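Local coordinates for possible TctC subunit of the Tripartite Tricarboxylate Transport(TTT) Family (Rhodopseudomonas palustris, PDB 6HKE), which probably serves as the periplasmic binding protein that captures malate for high-affinity uptake by a tripartite tricarboxylate transporter, at residues 145-149 against 150-154. The protein carries 2 engineered substitutions. Numbering follows the deposited sequence.
Sequences AGFGS and VSYAS. With LMR ((2S)-2-hydroxybutanedioic acid), chain E; MLT (D-malate), chain D.
Ser149 meets Tyr152 in a local N-cap contact where the loop after strand 141-144 turns into helix 150-162, beside the bound malate. Ser149 OG accepts from Tyr152 N at 2.9 Å, capping the first turn of the helix. With chi1 at 79°, OG lies between its own backbone N and carbonyl carbon and also donates a hydrogen bond to Gly146 O at 2.6 Å, in the carbonyl plane and on a lone pair. Gly146 O takes a second bond from Ser149 N, which closes the type I turn from Gly146 to Ser149. Ser151 OG accepts from Ala145 N at 2.8 Å, tying the strand's exit to the helix start. Away from the malate, CG of Tyr152 stands anti to the backbone N (chi1 177°), which carries the ring across to Phe147. Phe147 CD1 sits over the centre of the tyrosine ring, 3.5 Å from Tyr152 CE1, with the planes inclined at 36°; His144 meets the tyrosine edge-to-face. Replacing Tyr152 by alanine would probably strip Phe147 CD1 of the ring it packs on, cost His144 its edge-to-face neighbour, and leave the phenylalanine freer to turn. The helix start presents two successive backbone donors to one malate carboxylate: Val150 N lies 3.0 Å from O1A of (S)-malate, and Ser151 N 2.7 Å from its O1B. D-malate, modelled as an alternative in the same place, sets its carboxylate on the same two donors, while Thr30 and Thr174 also bind both enantiomers. Such a carboxylate at a helix N-terminus is probably favoured by the helix dipole, and the serine cap probably holds the turn that aims both N-H groups at it.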
ATOM      1  N   ALA A 145       4.857   8.450  -2.789  1.00 25.63           N
ATOM      2  CA  ALA A 145       5.510   7.607  -3.812  1.00 25.30           C
ATOM      3  C   ALA A 145       4.763   7.667  -5.158  1.00 25.34           C
ATOM      4  O   ALA A 145       4.799   6.663  -5.908  1.00 25.78           O
ATOM      5  CB  ALA A 145       5.598   6.200  -3.289  1.00 27.55           C
ATOM      6  N   GLY A 146       4.163   8.809  -5.509  1.00 25.50           N
ATOM      7  CA  GLY A 146       3.548   9.048  -6.834  1.00 23.63           C
ATOM      8  C   GLY A 146       2.032   8.885  -6.834  1.00 26.89           C
ATOM      9  O   GLY A 146       1.472   8.297  -5.872  1.00 24.88           O
ATOM     10  N   PHE A 147       1.378   9.330  -7.908  1.00 28.43           N
ATOM     11  CA  PHE A 147      -0.100   9.458  -7.996  1.00 30.16           C
ATOM     12  C   PHE A 147      -0.774   8.071  -7.927  1.00 28.79           C
ATOM     13  O   PHE A 147      -1.976   8.015  -7.631  1.00 29.36           O
ATOM     14  CB  PHE A 147      -0.476  10.300  -9.226  1.00 34.83           C
ATOM     15  CG  PHE A 147       0.023  11.735  -9.232  1.00 39.44           C
ATOM     16  CD1 PHE A 147       0.604  12.321  -8.105  1.00 39.36           C
ATOM     17  CD2 PHE A 147      -0.093  12.516 -10.378  1.00 42.14           C
ATOM     18  CE1 PHE A 147       1.042  13.638  -8.121  1.00 38.24           C
ATOM     19  CE2 PHE A 147       0.354  13.830 -10.394  1.00 42.06           C
ATOM     20  CZ  PHE A 147       0.916  14.389  -9.265  1.00 41.71           C
ATOM     21  N   GLY A 148      -0.037   6.978  -8.142  1.00 25.02           N
ATOM     22  CA  GLY A 148      -0.559   5.601  -8.033  1.00 23.68           C
ATOM     23  C   GLY A 148      -0.285   4.994  -6.664  1.00 23.27           C
ATOM     24  O   GLY A 148      -0.597   3.809  -6.465  1.00 22.30           O
ATOM     25  N   SER A 149       0.258   5.783  -5.743  1.00 23.10           N
ATOM     26  CA  SER A 149       0.689   5.338  -4.389  1.00 23.97           C
ATOM     27  C   SER A 149      -0.441   5.526  -3.365  1.00 23.64           C
ATOM     28  O   SER A 149      -1.314   6.395  -3.550  1.00 25.26           O
ATOM     29  CB  SER A 149       1.992   6.011  -3.971  1.00 21.74           C
ATOM     30  OG  SER A 149       1.811   7.347  -3.510  1.00 22.13           O
ATOM     31  N   VAL A 150      -0.417   4.681  -2.337  1.00 23.34           N
ATOM     32  CA  VAL A 150      -1.239   4.783  -1.104  1.00 23.09           C
ATOM     33  C   VAL A 150      -0.879   6.094  -0.407  1.00 23.80           C
ATOM     34  O   VAL A 150      -1.804   6.767   0.076  1.00 24.04           O
ATOM     35  CB  VAL A 150      -0.977   3.590  -0.167  1.00 22.86           C
ATOM     36  CG1 VAL A 150      -1.637   3.813   1.177  1.00 23.59           C
ATOM     37  CG2 VAL A 150      -1.430   2.274  -0.773  1.00 22.90           C
ATOM     38  N   SER A 151       0.420   6.386  -0.305  1.00 21.83           N
ATOM     39  CA  SER A 151       0.950   7.575   0.398  1.00 24.33           C
ATOM     40  C   SER A 151       0.313   8.816  -0.226  1.00 24.09           C
ATOM     41  O   SER A 151      -0.128   9.675   0.546  1.00 26.77           O
ATOM     42  CB  SER A 151       2.470   7.649   0.384  1.00 24.26           C
ATOM     43  OG  SER A 151       3.003   7.469  -0.928  1.00 24.14           O
ATOM     44  N   TYR A 152       0.221   8.875  -1.556  1.00 23.71           N
ATOM     45  CA  TYR A 152      -0.362  10.036  -2.290  1.00 25.27           C
ATOM     46  C   TYR A 152      -1.869  10.070  -2.036  1.00 22.96           C
ATOM     47  O   TYR A 152      -2.382  11.089  -1.593  1.00 21.95           O
ATOM     48  CB  TYR A 152      -0.072  10.004  -3.797  1.00 25.23           C
ATOM     49  CG  TYR A 152      -0.719  11.132  -4.557  1.00 26.36           C
ATOM     50  CD1 TYR A 152      -0.213  12.423  -4.470  1.00 29.84           C
ATOM     51  CD2 TYR A 152      -1.866  10.933  -5.311  1.00 27.20           C
ATOM     52  CE1 TYR A 152      -0.811  13.479  -5.139  1.00 29.20           C
ATOM     53  CE2 TYR A 152      -2.472  11.973  -5.994  1.00 28.16           C
ATOM     54  CZ  TYR A 152      -1.940  13.249  -5.905  1.00 32.06           C
ATOM     55  OH  TYR A 152      -2.523  14.292  -6.550  1.00 33.81           O
ATOM     56  N   ALA A 153      -2.556   8.963  -2.302  1.00 24.10           N
ATOM     57  CA  ALA A 153      -4.025   8.867  -2.152  1.00 23.94           C
ATOM     58  C   ALA A 153      -4.401   9.298  -0.732  1.00 23.58           C
ATOM     59  O   ALA A 153      -5.271  10.180  -0.597  1.00 22.68           O
ATOM     60  CB  ALA A 153      -4.500   7.474  -2.478  1.00 24.67           C
ATOM     61  N   SER A 154      -3.746   8.728   0.287  1.00 22.75           N
ATOM     62  CA  SER A 154      -3.965   9.059   1.719  1.00 23.38           C
ATOM     63  C   SER A 154      -3.691  10.551   2.033  1.00 26.35           C
ATOM     64  O   SER A 154      -4.493  11.139   2.769  1.00 27.31           O
ATOM     65  CB  SER A 154      -3.156   8.150   2.582  1.00 23.07           C
ATOM     66  OG  SER A 154      -3.545   6.811   2.363  1.00 22.91           O
TER
HETATM   67  C1  LMR E 402       2.733   3.559  -1.418  0.50 21.59           C
HETATM   68  O1A LMR E 402       2.178   3.223  -2.476  0.50 22.44           O
HETATM   69  O1B LMR E 402       2.458   4.604  -0.770  0.50 21.49           O
HETATM   70  C2  LMR E 402       3.813   2.619  -0.859  0.50 21.68           C
HETATM   71  O2  LMR E 402       3.417   1.256  -0.763  0.50 21.27           O
HETATM   72  C3  LMR E 402       5.105   2.650  -1.680  0.50 22.34           C
HETATM   73  C4  LMR E 402       5.959   1.486  -1.205  0.50 22.43           C
HETATM   74  O4A LMR E 402       7.032   1.753  -0.632  0.50 23.07           O
HETATM   75  O4B LMR E 402       5.528   0.318  -1.369  0.50 20.64           O
HETATM   76  C1  MLT D 401       2.723   3.346  -1.662  0.50 25.58           C
HETATM   77  O1  MLT D 401       1.651   3.125  -2.268  0.50 27.17           O
HETATM   78  O2  MLT D 401       2.877   4.405  -1.013  0.50 27.40           O
HETATM   79  C2  MLT D 401       3.836   2.329  -1.769  0.50 24.87           C
HETATM   80  O3  MLT D 401       3.487   0.957  -1.497  0.50 24.46           O
HETATM   81  C3  MLT D 401       4.932   2.593  -0.780  0.50 25.36           C
HETATM   82  C4  MLT D 401       5.943   1.519  -1.086  0.50 25.30           C
HETATM   83  O4  MLT D 401       5.585   0.311  -1.114  0.50 23.34           O
HETATM   84  O5  MLT D 401       7.099   1.919  -1.337  0.50 25.36           O